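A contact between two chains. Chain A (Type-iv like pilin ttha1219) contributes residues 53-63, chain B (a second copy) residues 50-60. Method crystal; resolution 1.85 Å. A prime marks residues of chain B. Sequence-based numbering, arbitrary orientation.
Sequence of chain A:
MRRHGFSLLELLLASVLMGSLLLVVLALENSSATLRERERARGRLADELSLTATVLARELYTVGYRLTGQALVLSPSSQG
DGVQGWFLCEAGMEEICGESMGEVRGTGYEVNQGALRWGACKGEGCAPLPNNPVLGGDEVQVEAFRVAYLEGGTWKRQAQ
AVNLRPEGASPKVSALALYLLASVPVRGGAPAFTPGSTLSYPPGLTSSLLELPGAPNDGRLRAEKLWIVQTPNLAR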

# COMPACT_ATOMS: atom_id res chain seq x y z
N ALA A 53 -2.93 -5.95 -1.24
CA ALA A 53 -4.09 -5.46 -1.96
C ALA A 53 -4.14 -3.94 -1.97
O ALA A 53 -4.57 -3.32 -2.94
CB ALA A 53 -5.37 -6.02 -1.37
N THR A 54 -3.76 -3.33 -0.87
CA THR A 54 -3.81 -1.88 -0.78
C THR A 54 -2.81 -1.30 -1.75
O THR A 54 -3.09 -0.31 -2.40
CB THR A 54 -3.53 -1.41 0.64
OG1 THR A 54 -4.55 -1.95 1.50
CG2 THR A 54 -3.51 0.15 0.79
N VAL A 55 -1.63 -1.89 -1.82
CA VAL A 55 -0.58 -1.35 -2.71
C VAL A 55 -1.09 -1.42 -4.15
O VAL A 55 -0.98 -0.49 -4.90
CB VAL A 55 0.74 -2.12 -2.52
CG1 VAL A 55 1.75 -1.74 -3.60
CG2 VAL A 55 1.31 -1.80 -1.16
N LEU A 56 -1.64 -2.56 -4.55
CA LEU A 56 -2.05 -2.77 -5.93
C LEU A 56 -3.26 -1.92 -6.30
O LEU A 56 -3.36 -1.38 -7.40
CB LEU A 56 -2.39 -4.27 -6.17
CG LEU A 56 -1.27 -5.11 -6.71
CD1 LEU A 56 -0.12 -5.14 -5.74
CD2 LEU A 56 -1.75 -6.54 -7.05
N ALA A 57 -4.18 -1.80 -5.36
CA ALA A 57 -5.38 -1.01 -5.62
C ALA A 57 -5.07 0.43 -5.84
O ALA A 57 -5.61 1.04 -6.75
CB ALA A 57 -6.38 -1.15 -4.45
N ARG A 58 -4.21 1.00 -4.99
CA ARG A 58 -3.91 2.40 -5.08
C ARG A 58 -3.21 2.67 -6.42
O ARG A 58 -3.42 3.66 -7.06
CB ARG A 58 -3.20 2.91 -3.81
CG ARG A 58 -4.27 2.94 -2.72
CD ARG A 58 -3.90 3.44 -1.38
NE ARG A 58 -5.06 3.31 -0.47
CZ ARG A 58 -4.97 3.47 0.86
NH1 ARG A 58 -3.82 3.82 1.47
NH2 ARG A 58 -6.08 3.28 1.60
N GLU A 59 -2.40 1.76 -6.87
CA GLU A 59 -1.73 1.94 -8.14
C GLU A 59 -2.65 1.73 -9.35
O GLU A 59 -2.57 2.46 -10.33
CB GLU A 59 -0.57 0.92 -8.18
CG GLU A 59 0.27 0.90 -9.41
CD GLU A 59 1.37 1.91 -9.35
OE1 GLU A 59 1.60 2.49 -8.25
OE2 GLU A 59 2.04 2.08 -10.37
N LEU A 60 -3.50 0.73 -9.31
CA LEU A 60 -4.37 0.43 -10.46
C LEU A 60 -5.50 1.42 -10.62
O LEU A 60 -6.00 1.65 -11.76
CB LEU A 60 -4.90 -1.01 -10.40
CG LEU A 60 -3.77 -2.02 -10.62
CD1 LEU A 60 -4.24 -3.41 -10.34
CD2 LEU A 60 -3.20 -1.99 -12.03
N TYR A 61 -5.92 2.04 -9.53
CA TYR A 61 -6.94 3.06 -9.59
C TYR A 61 -6.52 4.24 -10.47
O TYR A 61 -7.36 4.82 -11.11
CB TYR A 61 -7.20 3.64 -8.15
CG TYR A 61 -8.29 4.63 -8.10
CD1 TYR A 61 -9.63 4.23 -7.95
CD2 TYR A 61 -8.02 5.98 -8.18
CE1 TYR A 61 -10.67 5.15 -7.88
CE2 TYR A 61 -9.06 6.93 -8.11
CZ TYR A 61 -10.36 6.49 -7.98
OH TYR A 61 -11.40 7.44 -7.88
N THR A 62 -5.24 4.53 -10.52
CA THR A 62 -4.71 5.64 -11.32
C THR A 62 -4.54 5.29 -12.82
O THR A 62 -4.45 6.16 -13.63
CB THR A 62 -3.34 6.14 -10.81
OG1 THR A 62 -2.31 5.19 -11.12
CG2 THR A 62 -3.34 6.30 -9.33
N VAL A 63 -4.71 4.03 -13.20
CA VAL A 63 -4.52 3.65 -14.62
C VAL A 63 -5.54 4.37 -15.48
O VAL A 63 -6.73 4.38 -15.21
CB VAL A 63 -4.62 2.14 -14.80
CG1 VAL A 63 -4.64 1.78 -16.25
CG2 VAL A 63 -3.43 1.52 -14.13
N SER B 50 8.28 -3.38 4.21
CA SER B 50 8.37 -2.61 2.93
C SER B 50 6.97 -2.32 2.33
O SER B 50 6.74 -1.22 1.92
CB SER B 50 9.23 -3.31 1.89
OG SER B 50 10.56 -3.32 2.45
N LEU B 51 6.05 -3.28 2.40
CA LEU B 51 4.69 -3.07 1.97
C LEU B 51 4.07 -1.94 2.81
O LEU B 51 3.36 -1.08 2.28
CB LEU B 51 3.88 -4.36 2.09
CG LEU B 51 4.14 -5.43 1.04
CD1 LEU B 51 3.45 -6.71 1.45
CD2 LEU B 51 3.61 -5.00 -0.30
N THR B 52 4.29 -2.00 4.12
CA THR B 52 3.68 -1.06 5.06
C THR B 52 4.20 0.32 4.76
O THR B 52 3.44 1.30 4.68
CB THR B 52 4.02 -1.47 6.54
OG1 THR B 52 3.48 -2.75 6.80
CG2 THR B 52 3.42 -0.53 7.53
N ALA B 53 5.49 0.43 4.51
CA ALA B 53 6.03 1.73 4.17
C ALA B 53 5.50 2.30 2.86
O ALA B 53 5.26 3.52 2.78
CB ALA B 53 7.55 1.65 4.08
N THR B 54 5.29 1.45 1.87
CA THR B 54 4.72 1.91 0.57
C THR B 54 3.31 2.42 0.79
O THR B 54 2.98 3.47 0.27
CB THR B 54 4.70 0.76 -0.43
OG1 THR B 54 6.05 0.31 -0.62
CG2 THR B 54 4.05 1.13 -1.76
N VAL B 55 2.52 1.75 1.68
CA VAL B 55 1.15 2.22 1.91
C VAL B 55 1.18 3.58 2.56
O VAL B 55 0.47 4.47 2.18
CB VAL B 55 0.36 1.20 2.75
CG1 VAL B 55 -1.00 1.73 3.21
CG2 VAL B 55 0.13 -0.11 1.94
N LEU B 56 1.96 3.73 3.64
CA LEU B 56 1.97 4.97 4.39
C LEU B 56 2.57 6.11 3.62
O LEU B 56 2.08 7.26 3.72
CB LEU B 56 2.69 4.77 5.74
CG LEU B 56 1.86 4.34 6.95
CD1 LEU B 56 1.24 2.96 6.71
CD2 LEU B 56 2.75 4.32 8.22
N ALA B 57 3.63 5.85 2.84
CA ALA B 57 4.26 6.90 2.10
C ALA B 57 3.38 7.48 1.06
O ALA B 57 3.30 8.71 0.89
CB ALA B 57 5.52 6.44 1.44
N ARG B 58 2.63 6.61 0.38
CA ARG B 58 1.76 7.10 -0.68
C ARG B 58 0.67 7.97 -0.11
O ARG B 58 0.28 8.96 -0.71
CB ARG B 58 1.17 5.94 -1.47
CG ARG B 58 0.45 6.36 -2.73
CD ARG B 58 -0.25 5.22 -3.53
NE ARG B 58 -0.75 5.75 -4.83
CZ ARG B 58 -0.43 5.31 -6.05
NH1 ARG B 58 0.35 4.22 -6.22
NH2 ARG B 58 -0.95 5.92 -7.11
N GLU B 59 0.16 7.60 1.04
CA GLU B 59 -0.89 8.34 1.65
C GLU B 59 -0.38 9.69 2.21
O GLU B 59 -1.05 10.71 2.10
CB GLU B 59 -1.48 7.43 2.73
CG GLU B 59 -2.63 7.95 3.53
CD GLU B 59 -3.94 7.71 2.86
OE1 GLU B 59 -3.95 7.03 1.81
OE2 GLU B 59 -4.91 8.33 3.32
N LEU B 60 0.77 9.70 2.87
CA LEU B 60 1.25 10.88 3.54
C LEU B 60 1.84 11.92 2.57
O LEU B 60 1.80 13.11 2.88
CB LEU B 60 2.25 10.52 4.64
CG LEU B 60 1.59 9.75 5.81
CD1 LEU B 60 2.62 9.20 6.76
CD2 LEU B 60 0.60 10.63 6.60
O HOH W 1 0.46 1.73 -4.14
O HOH W 2 0.15 5.19 -9.79

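The contact is made mainly by two helices, their axes crossing at 37° with N-to-C directions broadly aligned and a closest approach of 9.5 Å. The backbones come nearest at Val55 and Val55′, whose CA atoms are 6.1 Å apart; both CA-to-CB bonds point sideways, and the CG2 methyls make the contact. Here the packing is apolar: Val55 CG2 lies 3.7 Å from Val55′ CG2 and 4.0 Å from Leu51′ CD2, while the methyl of Thr54, CG2, sits 3.8 Å from Val55′ CG1. The short, branched valine side chains pack directly against each other where the backbones are closest.

One turn further on, the contact becomes ionic, and its two halves are not equivalent. Arg58′, extended with its first three chi angles all t, donates from NH1 to Glu59 OE1 (2.9 Å), a hydrogen-bonded salt bridge. In the reciprocal pair, Arg58 NH1 lies 3.2 Å from Glu59′ OE1, but the carboxylate oxygen sits over the guanidinium face, so the attraction is of charge alone. Arg58 starts from chi1 m rather than t. Arg58 and Arg58′ contribute 83 and 99 Å² of the 456 Å² buried between the stretches.

Water extends the grip of Arg58′. One molecule accepts from its NH1 (3.2 Å) and donates to Val55 O (2.8 Å); another links its NH2 (3.0 Å) to Thr62 OG1 (2.8 Å), whose own proton goes to Glu59 O.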